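Spermidine/putrescine ABC transporter, periplasmic binding protein (Treponema pallidum, PDB 2V84) probably binds polyamines such as spermidine and putrescine in the periplasm as the receptor component of an ABC transporter. Local coordinates at residues K100-Q105 against F275-L280; Y158-M163 against K201-K206; L280-Y285 against T297-A302. One frame throughout, in Å; residues are numbered along the deposited sequence. Where two conformers were deposited one is given.

Contact 1 (K100-Q105 against F275-L280); sequences KIPNVQ and FINFFL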
loop_
_atom_site.group_PDB
_atom_site.type_symbol
_atom_site.label_atom_id
_atom_site.label_comp_id
_atom_site.label_asym_id
_atom_site.label_seq_id
_atom_site.Cartn_x
_atom_site.Cartn_y
_atom_site.Cartn_z
ATOM N N LYS A 100 24.957 6.756 -4.912
ATOM C CA LYS A 100 24.901 7.200 -3.515
ATOM C C LYS A 100 23.982 6.306 -2.678
ATOM O O LYS A 100 23.740 6.563 -1.491
ATOM C CB LYS A 100 24.462 8.649 -3.437
ATOM C CG LYS A 100 25.542 9.630 -3.921
ATOM C CD LYS A 100 25.089 11.065 -3.729
ATOM C CE LYS A 100 26.265 12.007 -3.969
ATOM N NZ LYS A 100 25.842 13.438 -3.946
ATOM N N ILE A 101 23.466 5.261 -3.312
ATOM C CA ILE A 101 22.583 4.313 -2.644
ATOM C C ILE A 101 23.031 2.884 -2.936
ATOM O O ILE A 101 22.284 2.120 -3.521
ATOM C CB ILE A 101 21.108 4.478 -3.075
ATOM C CG1 ILE A 101 20.691 5.949 -3.029
ATOM C CG2 ILE A 101 20.197 3.650 -2.151
ATOM C CD1 ILE A 101 19.328 6.204 -3.695
ATOM N N PRO A 102 24.247 2.514 -2.504
ATOM C CA PRO A 102 24.756 1.177 -2.815
ATOM C C PRO A 102 23.839 0.043 -2.322
ATOM O O PRO A 102 23.851 -1.048 -2.912
ATOM C CB PRO A 102 26.112 1.147 -2.104
ATOM C CG PRO A 102 26.019 2.198 -1.054
ATOM C CD PRO A 102 25.228 3.284 -1.723
ATOM N N ASN A 103 23.059 0.298 -1.266
ATOM C CA ASN A 103 22.158 -0.715 -0.682
ATOM C C ASN A 103 20.945 -1.045 -1.561
ATOM O O ASN A 103 20.146 -1.943 -1.247
ATOM C CB ASN A 103 21.699 -0.286 0.715
ATOM C CG ASN A 103 22.829 -0.268 1.718
ATOM O OD1 ASN A 103 23.783 -1.018 1.574
ATOM N ND2 ASN A 103 22.741 0.611 2.726
ATOM N N VAL A 104 20.839 -0.342 -2.682
ATOM C CA VAL A 104 19.899 -0.650 -3.767
ATOM C C VAL A 104 20.183 -2.079 -4.292
ATOM O O VAL A 104 19.317 -2.721 -4.904
ATOM C CB VAL A 104 19.955 0.528 -4.806
ATOM C CG1 VAL A 104 20.829 0.256 -6.053
ATOM C CG2 VAL A 104 18.624 1.168 -5.068
ATOM N N GLN A 105 21.380 -2.587 -4.007
ATOM C CA GLN A 105 21.728 -3.961 -4.361
ATOM C C GLN A 105 20.956 -5.010 -3.546
ATOM O O GLN A 105 21.028 -6.204 -3.838
ATOM C CB GLN A 105 23.243 -4.181 -4.260
ATOM C CG GLN A 105 24.027 -3.503 -5.370
ATOM C CD GLN A 105 23.477 -3.813 -6.748
ATOM O OE1 GLN A 105 23.533 -4.954 -7.210
ATOM N NE2 GLN A 105 22.940 -2.797 -7.412
ATOM N N PHE A 275 19.372 8.814 3.345
ATOM C CA PHE A 275 18.283 8.198 4.067
ATOM C C PHE A 275 17.743 6.957 3.377
ATOM O O PHE A 275 17.499 5.953 4.037
ATOM C CB PHE A 275 17.167 9.187 4.377
ATOM C CG PHE A 275 16.114 8.603 5.269
ATOM C CD1 PHE A 275 16.255 8.648 6.655
ATOM C CD2 PHE A 275 15.002 7.955 4.722
ATOM C CE1 PHE A 275 15.289 8.079 7.487
ATOM C CE2 PHE A 275 14.032 7.379 5.546
ATOM C CZ PHE A 275 14.177 7.446 6.929
ATOM N N ILE A 276 17.609 6.985 2.049
ATOM C CA ILE A 276 17.185 5.795 1.318
ATOM C C ILE A 276 18.203 4.670 1.534
ATOM O O ILE A 276 17.840 3.510 1.762
ATOM C CB ILE A 276 17.057 6.094 -0.224
ATOM C CG1 ILE A 276 16.030 7.223 -0.467
ATOM C CG2 ILE A 276 16.693 4.823 -1.010
ATOM C CD1 ILE A 276 16.012 7.747 -1.918
ATOM N N ASN A 277 19.483 5.032 1.439
ATOM C CA ASN A 277 20.565 4.097 1.692
ATOM C C ASN A 277 20.497 3.524 3.122
ATOM O O ASN A 277 20.671 2.332 3.312
ATOM C CB ASN A 277 21.924 4.753 1.409
ATOM C CG ASN A 277 23.033 3.735 1.260
ATOM O OD1 ASN A 277 22.933 2.824 0.447
ATOM N ND2 ASN A 277 24.096 3.882 2.053
ATOM N N PHE A 278 20.210 4.377 4.108
ATOM C CA PHE A 278 20.082 3.977 5.518
ATOM C C PHE A 278 18.893 3.015 5.709
ATOM O O PHE A 278 19.000 1.974 6.361
ATOM C CB PHE A 278 19.918 5.247 6.371
ATOM C CG PHE A 278 19.565 4.998 7.819
ATOM C CD1 PHE A 278 18.226 4.892 8.223
ATOM C CD2 PHE A 278 20.562 4.953 8.792
ATOM C CE1 PHE A 278 17.895 4.691 9.583
ATOM C CE2 PHE A 278 20.241 4.757 10.153
ATOM C CZ PHE A 278 18.911 4.629 10.539
ATOM N N PHE A 279 17.769 3.363 5.113
ATOM C CA PHE A 279 16.528 2.596 5.272
ATOM C C PHE A 279 16.682 1.180 4.719
ATOM O O PHE A 279 16.120 0.215 5.250
ATOM C CB PHE A 279 15.412 3.358 4.564
ATOM C CG PHE A 279 14.037 2.881 4.889
ATOM C CD1 PHE A 279 13.397 3.288 6.065
ATOM C CD2 PHE A 279 13.360 2.053 3.997
ATOM C CE1 PHE A 279 12.095 2.843 6.354
ATOM C CE2 PHE A 279 12.056 1.619 4.270
ATOM C CZ PHE A 279 11.435 2.013 5.462
ATOM N N LEU A 280 17.473 1.066 3.649
ATOM C CA LEU A 280 17.739 -0.221 3.005
ATOM C C LEU A 280 18.902 -1.018 3.620
ATOM O O LEU A 280 19.232 -2.088 3.119
ATOM C CB LEU A 280 17.976 -0.049 1.504
ATOM C CG LEU A 280 16.769 0.401 0.659
ATOM C CD1 LEU A 280 17.217 0.604 -0.782
ATOM C CD2 LEU A 280 15.600 -0.558 0.743
#
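Asn-103 and Asn-277 lock the loop K100-Q105 onto the last turn of helix 269-279, in the N-terminal lobe of a two-lobed, periplasmic-binding-protein fold. The two side chains lie roughly perpendicular, yet their amide planes are only 11° apart, and each amide reaches for the other residue's backbone. The carboxamide oxygen of Asn-277 takes the backbone N-H of Asn-103, with N and OD1 3.1 Å apart and the donor almost in line with the C=O. Asn-277 reaches across because its CG stands anti to the backbone N (chi1 -163°), sending OD1 over the start of the 3-10 turn. In return Asn-103 ND2 donates to the main-chain O of Asn-277 at 2.8 Å; the acceptor lies in the plane of the Asn-103 amide, but the donor sits 38° above the carbonyl plane. A weak hydrogen bond joins the same ND2 to Glu-281.

Below this polar pair the contact turns greasy. Ile-101 and Ile-276 meet obliquely through their CG2 methyls, 3.9 Å apart, and CD1 of Ile-101 also rests on the Ile-276 branch. Leu-280 comes up against the turn, its CB 3.8 Å from Asn-103 CB and its CD1 near the Asn-103 carbonyl. Val-125 of strand 125-137 touches Ile-276, Leu-280 and Val-104, joining this layer to the sheet. At the outer end, Lys-100 turns away to a salt bridge with Asp-270. Pro-102, which has no N-H to offer, instead sets its ring across the Asn-277 amide, with CD 3.2 Å from OD1.

Contact 2 (Y158-M163 against K201-K206); sequences YRMSMM and KPNLVK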
loop_
_atom_site.group_PDB
_atom_site.type_symbol
_atom_site.label_atom_id
_atom_site.label_comp_id
_atom_site.label_asym_id
_atom_site.label_seq_id
_atom_site.Cartn_x
_atom_site.Cartn_y
_atom_site.Cartn_z
ATOM N N TYR A 158 -24.433 -5.965 6.792
ATOM C CA TYR A 158 -24.272 -4.907 7.802
ATOM C C TYR A 158 -23.336 -5.314 8.938
ATOM O O TYR A 158 -23.443 -4.827 10.064
ATOM C CB TYR A 158 -25.636 -4.423 8.333
ATOM C CG TYR A 158 -26.703 -4.350 7.248
ATOM C CD1 TYR A 158 -26.546 -3.511 6.129
ATOM C CD2 TYR A 158 -27.856 -5.146 7.327
ATOM C CE1 TYR A 158 -27.521 -3.459 5.128
ATOM C CE2 TYR A 158 -28.836 -5.102 6.333
ATOM C CZ TYR A 158 -28.666 -4.258 5.246
ATOM O OH TYR A 158 -29.650 -4.228 4.273
ATOM N N ARG A 159 -22.420 -6.229 8.640
ATOM C CA ARG A 159 -21.356 -6.582 9.568
ATOM C C ARG A 159 -20.047 -6.684 8.810
ATOM O O ARG A 159 -19.123 -7.337 9.252
ATOM C CB ARG A 159 -21.672 -7.890 10.320
ATOM C CG ARG A 159 -22.912 -7.807 11.199
ATOM C CD ARG A 159 -22.983 -8.976 12.187
ATOM N NE ARG A 159 -23.267 -10.237 11.516
ATOM C CZ ARG A 159 -22.957 -11.441 12.002
ATOM N NH1 ARG A 159 -22.328 -11.561 13.166
ATOM N NH2 ARG A 159 -23.266 -12.530 11.301
ATOM N N MET A 160 -19.988 -6.022 7.654
ATOM C CA MET A 160 -18.797 -6.007 6.807
ATOM C C MET A 160 -18.497 -4.599 6.331
ATOM O O MET A 160 -19.393 -3.753 6.267
ATOM C CB MET A 160 -19.012 -6.926 5.597
ATOM C CG MET A 160 -19.293 -8.385 6.001
ATOM S SD MET A 160 -19.204 -9.530 4.601
ATOM C CE MET A 160 -20.683 -9.072 3.695
ATOM N N SER A 161 -17.227 -4.345 6.013
ATOM C CA SER A 161 -16.827 -3.132 5.310
ATOM C C SER A 161 -15.838 -3.460 4.203
ATOM O O SER A 161 -15.153 -4.503 4.231
ATOM C CB SER A 161 -16.209 -2.105 6.279
ATOM O OG SER A 161 -14.933 -2.530 6.777
ATOM N N MET A 162 -15.797 -2.582 3.196
ATOM C CA MET A 162 -14.741 -2.590 2.228
ATOM C C MET A 162 -14.029 -1.263 2.348
ATOM O O MET A 162 -14.542 -0.323 2.980
ATOM C CB MET A 162 -15.268 -2.854 0.799
ATOM C CG MET A 162 -15.798 -4.301 0.620
ATOM S SD MET A 162 -16.136 -4.675 -1.102
ATOM C CE MET A 162 -14.486 -5.027 -1.665
ATOM N N MET A 163 -12.850 -1.166 1.738
ATOM C CA MET A 163 -12.035 0.041 1.869
ATOM C C MET A 163 -12.583 1.209 1.060
ATOM O O MET A 163 -13.183 1.003 0.001
ATOM C CB MET A 163 -10.582 -0.245 1.492
ATOM C CG MET A 163 -9.843 -1.062 2.537
ATOM S SD MET A 163 -8.049 -0.865 2.418
ATOM C CE MET A 163 -7.703 -1.832 0.972
ATOM N N LYS A 201 -21.785 -3.981 -2.154
ATOM C CA LYS A 201 -22.262 -2.798 -1.427
ATOM C C LYS A 201 -23.519 -3.005 -0.551
ATOM O O LYS A 201 -23.564 -2.472 0.579
ATOM C CB LYS A 201 -22.449 -1.622 -2.409
ATOM C CG LYS A 201 -23.041 -0.344 -1.809
ATOM C CD LYS A 201 -23.115 0.751 -2.893
ATOM C CE LYS A 201 -23.954 1.954 -2.443
ATOM N NZ LYS A 201 -24.018 2.998 -3.513
ATOM N N PRO A 202 -24.532 -3.772 -1.037
ATOM C CA PRO A 202 -25.742 -3.963 -0.226
ATOM C C PRO A 202 -25.504 -4.654 1.121
ATOM O O PRO A 202 -26.345 -4.563 2.011
ATOM C CB PRO A 202 -26.610 -4.875 -1.105
ATOM C CG PRO A 202 -26.142 -4.656 -2.450
ATOM C CD PRO A 202 -24.667 -4.473 -2.326
ATOM N N ASN A 203 -24.379 -5.349 1.252
ATOM C CA ASN A 203 -24.051 -6.078 2.482
ATOM C C ASN A 203 -23.121 -5.328 3.410
ATOM O O ASN A 203 -22.808 -5.809 4.497
ATOM C CB ASN A 203 -23.441 -7.431 2.143
ATOM C CG ASN A 203 -24.370 -8.283 1.331
ATOM O OD1 ASN A 203 -25.546 -8.401 1.646
ATOM N ND2 ASN A 203 -23.857 -8.860 0.269
ATOM N N LEU A 204 -22.682 -4.149 2.967
ATOM C CA LEU A 204 -21.690 -3.346 3.695
ATOM C C LEU A 204 -22.323 -2.305 4.605
ATOM O O LEU A 204 -23.255 -1.614 4.192
ATOM C CB LEU A 204 -20.780 -2.599 2.699
ATOM C CG LEU A 204 -20.025 -3.413 1.647
ATOM C CD1 LEU A 204 -19.149 -2.481 0.816
ATOM C CD2 LEU A 204 -19.172 -4.525 2.247
ATOM N N VAL A 205 -21.769 -2.144 5.807
ATOM C CA VAL A 205 -22.085 -0.975 6.653
ATOM C C VAL A 205 -21.676 0.304 5.933
ATOM O O VAL A 205 -22.424 1.282 5.890
ATOM C CB VAL A 205 -21.380 -1.051 8.051
ATOM C CG1 VAL A 205 -21.565 0.239 8.845
ATOM C CG2 VAL A 205 -21.880 -2.249 8.845
ATOM N N LYS A 206 -20.473 0.293 5.359
ATOM C CA LYS A 206 -19.955 1.427 4.644
ATOM C C LYS A 206 -18.640 1.045 4.005
ATOM O O LYS A 206 -18.150 -0.080 4.185
ATOM C CB LYS A 206 -19.748 2.625 5.586
ATOM C CG LYS A 206 -18.768 2.370 6.725
ATOM C CD LYS A 206 -18.830 3.500 7.738
ATOM C CE LYS A 206 -17.637 3.463 8.657
ATOM N NZ LYS A 206 -17.955 4.133 9.964
#
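Met-162 and Leu-204 mesh at the inner end of this contact, where short strand 160-162 runs alongside the chain leaving the 3-10 turn at 201-203. Leu-204 offers a forked end, and Met-162 fits its CG against both prongs, 3.8 Å from CD1 and equally far from CD2; the two side chains meet obliquely. With CG of Leu-204 anti to the carbonyl carbon (chi1 -56°), the fork swings back toward the strand although its CB sets out away from it. The CD2 prong also lies against CB of Met-160.

One step outward, Met-160 and Asn-203 run alongside each other in the same direction. The methionine bends at its last torsion (chi3 -71°), which brings the methyl CE to 3.6 Å from Asn-203 CB, while the Asn-203 amide is held by the carbonyl of Phe-151. Toward solvent, Val-205 pushes CG2 onto the carbonyl of Tyr-158, 3.3 Å from its O, and the tyrosine ring reaches past the turn to bring CE1 near the carbonyl of Pro-202. Ser-161 sets CB close to the Lys-206 carbonyl.

Two backbone bonds join the segments. Tyr-158 N donates to Asn-203 O at 2.8 Å, and Val-205 N to Met-160 O at 2.9 Å, the latter supplemented by a CA-H...O contact from Leu-204. Strand 223-226 lies along strand 160-162 as well, in the branched mixed sheet, here in the C-terminal lobe; Met-162 also touches helix 166-176, which carries Glu-168 of the predicted spermidine site. Chemically, then, main-chain bonds tie the segments at Tyr-158 and Met-160, while the thioether and branched aliphatic side chains beside them pack through nonpolar atoms.

Contact 3 (L280-Y285 against T297-A302); sequences LEPAHY and TIHREA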
loop_
_atom_site.group_PDB
_atom_site.type_symbol
_atom_site.label_atom_id
_atom_site.label_comp_id
_atom_site.label_asym_id
_atom_site.label_seq_id
_atom_site.Cartn_x
_atom_site.Cartn_y
_atom_site.Cartn_z
ATOM N N LEU A 280 17.473 1.066 3.649
ATOM C CA LEU A 280 17.739 -0.221 3.005
ATOM C C LEU A 280 18.902 -1.018 3.620
ATOM O O LEU A 280 19.232 -2.088 3.119
ATOM C CB LEU A 280 17.976 -0.049 1.504
ATOM C CG LEU A 280 16.769 0.401 0.659
ATOM C CD1 LEU A 280 17.217 0.604 -0.782
ATOM C CD2 LEU A 280 15.600 -0.558 0.743
ATOM N N GLU A 281 19.521 -0.496 4.677
ATOM C CA GLU A 281 20.444 -1.300 5.478
ATOM C C GLU A 281 19.641 -2.459 6.075
ATOM O O GLU A 281 18.575 -2.223 6.616
ATOM C CB GLU A 281 21.073 -0.458 6.585
ATOM C CG GLU A 281 22.458 -0.916 7.003
ATOM C CD GLU A 281 23.522 -0.710 5.933
ATOM O OE1 GLU A 281 23.869 0.470 5.636
ATOM O OE2 GLU A 281 24.041 -1.737 5.421
ATOM N N PRO A 282 20.140 -3.704 5.951
ATOM C CA PRO A 282 19.412 -4.940 6.299
ATOM C C PRO A 282 18.739 -4.949 7.667
ATOM O O PRO A 282 17.570 -5.341 7.771
ATOM C CB PRO A 282 20.511 -5.997 6.246
ATOM C CG PRO A 282 21.408 -5.489 5.178
ATOM C CD PRO A 282 21.479 -4.021 5.425
ATOM N N ALA A 283 19.478 -4.537 8.703
ATOM C CA ALA A 283 18.931 -4.488 10.059
ATOM C C ALA A 283 17.879 -3.404 10.230
ATOM O O ALA A 283 16.904 -3.587 10.975
ATOM C CB ALA A 283 20.048 -4.311 11.086
ATOM N N HIS A 284 18.077 -2.288 9.529
ATOM C CA HIS A 284 17.183 -1.137 9.598
ATOM C C HIS A 284 15.925 -1.335 8.765
ATOM O O HIS A 284 14.855 -0.837 9.123
ATOM C CB HIS A 284 17.929 0.124 9.175
ATOM C CG HIS A 284 19.007 0.524 10.133
ATOM N ND1 HIS A 284 20.287 0.013 10.071
ATOM C CD2 HIS A 284 18.989 1.363 11.194
ATOM C CE1 HIS A 284 21.015 0.535 11.041
ATOM N NE2 HIS A 284 20.253 1.364 11.732
ATOM N N TYR A 285 16.065 -2.056 7.654
ATOM C CA TYR A 285 14.912 -2.498 6.874
ATOM C C TYR A 285 14.110 -3.551 7.631
ATOM O O TYR A 285 12.878 -3.496 7.666
ATOM C CB TYR A 285 15.292 -3.014 5.486
ATOM C CG TYR A 285 14.070 -3.017 4.597
ATOM C CD1 TYR A 285 13.565 -1.825 4.081
ATOM C CD2 TYR A 285 13.400 -4.196 4.310
ATOM C CE1 TYR A 285 12.443 -1.803 3.287
ATOM C CE2 TYR A 285 12.260 -4.193 3.518
ATOM C CZ TYR A 285 11.781 -2.994 3.022
ATOM O OH TYR A 285 10.651 -2.972 2.238
ATOM N N THR A 297 9.245 -8.561 1.291
ATOM C CA THR A 297 8.865 -8.656 -0.125
ATOM C C THR A 297 9.888 -8.090 -1.109
ATOM O O THR A 297 9.985 -8.575 -2.229
ATOM C CB THR A 297 7.504 -7.989 -0.377
ATOM O OG1 THR A 297 7.513 -6.678 0.196
ATOM C CG2 THR A 297 6.409 -8.801 0.279
ATOM N N ILE A 298 10.661 -7.071 -0.700
ATOM C CA ILE A 298 11.554 -6.397 -1.658
ATOM C C ILE A 298 13.041 -6.579 -1.390
ATOM O O ILE A 298 13.869 -6.260 -2.245
ATOM C CB ILE A 298 11.289 -4.844 -1.781
ATOM C CG1 ILE A 298 11.802 -4.077 -0.551
ATOM C CG2 ILE A 298 9.821 -4.551 -2.064
ATOM C CD1 ILE A 298 11.841 -2.578 -0.741
ATOM N N HIS A 299 13.376 -7.080 -0.209
ATOM C CA HIS A 299 14.739 -6.964 0.317
ATOM C C HIS A 299 15.327 -8.345 0.495
ATOM O O HIS A 299 14.759 -9.188 1.219
ATOM C CB HIS A 299 14.706 -6.222 1.663
ATOM C CG HIS A 299 16.022 -5.641 2.085
ATOM N ND1 HIS A 299 17.063 -6.411 2.570
ATOM C CD2 HIS A 299 16.454 -4.355 2.138
ATOM C CE1 HIS A 299 18.077 -5.628 2.887
ATOM N NE2 HIS A 299 17.734 -4.378 2.633
ATOM N N ARG A 300 16.471 -8.590 -0.137
ATOM C CA ARG A 300 17.029 -9.950 -0.087
ATOM C C ARG A 300 17.782 -10.362 1.168
ATOM O O ARG A 300 18.077 -11.539 1.334
ATOM C CB ARG A 300 17.711 -10.391 -1.396
ATOM C CG ARG A 300 18.409 -9.346 -2.178
ATOM C CD ARG A 300 19.046 -9.956 -3.406
ATOM N NE ARG A 300 20.400 -9.440 -3.582
ATOM C CZ ARG A 300 21.504 -10.047 -3.162
ATOM N NH1 ARG A 300 21.436 -11.219 -2.547
ATOM N NH2 ARG A 300 22.681 -9.480 -3.362
ATOM N N GLU A 301 18.033 -9.420 2.075
ATOM C CA GLU A 301 18.737 -9.725 3.316
ATOM C C GLU A 301 17.835 -9.632 4.533
ATOM O O GLU A 301 18.010 -10.389 5.485
ATOM C CB GLU A 301 19.928 -8.776 3.509
ATOM C CG GLU A 301 20.998 -8.890 2.435
ATOM C CD GLU A 301 21.604 -10.262 2.380
ATOM O OE1 GLU A 301 22.338 -10.604 3.338
ATOM O OE2 GLU A 301 21.353 -10.993 1.387
ATOM N N ALA A 302 16.855 -8.729 4.486
ATOM C CA ALA A 302 16.170 -8.297 5.698
ATOM C C ALA A 302 15.459 -9.378 6.519
ATOM O O ALA A 302 15.387 -9.266 7.743
ATOM C CB ALA A 302 15.258 -7.138 5.410
HETATM O O HOH W 1 9.787 -5.568 1.701
#
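His-299 reaches from the loop T297-A302 to the main-chain carbonyl of Leu-280, in the link between helices 269-279 and 282-292: its NE2 donates to Leu-280 O at 2.8 Å, almost straight. The acceptor lies in the imidazole plane, though the donor stands well above the carbonyl plane. Across the ring, ND1 accepts the N-H of Glu-301, 3.2 Å from its N, and more weakly that of Ala-302, so the imidazole's rotation is fixed. CG of His-299 stands anti to its own N (chi1 -161°), carrying the ring across to helix 282-292.

This loop follows that helix in the N-terminal lobe of the binding-protein fold and doubles back along its first turn. Tyr-285, with the same first torsion, slides past His-299: the rings are 13° from parallel but so offset that they barely overlap. Ala-302 CB meets the tyrosine edge 3.6 Å from CD2. Ile-298 CG1 sits between backbone N and carbonyl carbon (chi1 74°), which brings CG1 and CD1 each to 3.2 Å from Tyr-285 OH. That hydroxyl bonds to the Tyr-127 carbonyl and accepts a hydrogen bond from a water, which also donates to Thr-297 OG1 and accepts from Ile-298 N.

How the contacts relate
From the N terminus, the chain passes strand 93-94 and reaches 100-105, one half of contact 1, then runs on into the other lobe. There contact 2 closes a largely helical loop between 158-163 and 201-206, nested inside the longer loop that contact 1 closes at 275-280. Contact 3 opens at once, sharing Leu-280, and closes a short loop at 297-302 that holds most of helix 282-292. Contacts 1 and 3 adjoin, their centres 10 Å apart: contact 1 ties helix 269-279 to the distant loop before helix 109-114, contact 3 the start of helix 282-292 to the loop that follows it. Contact 2 lies beyond the chain's centre, about 41 Å from contact 1 centre to centre.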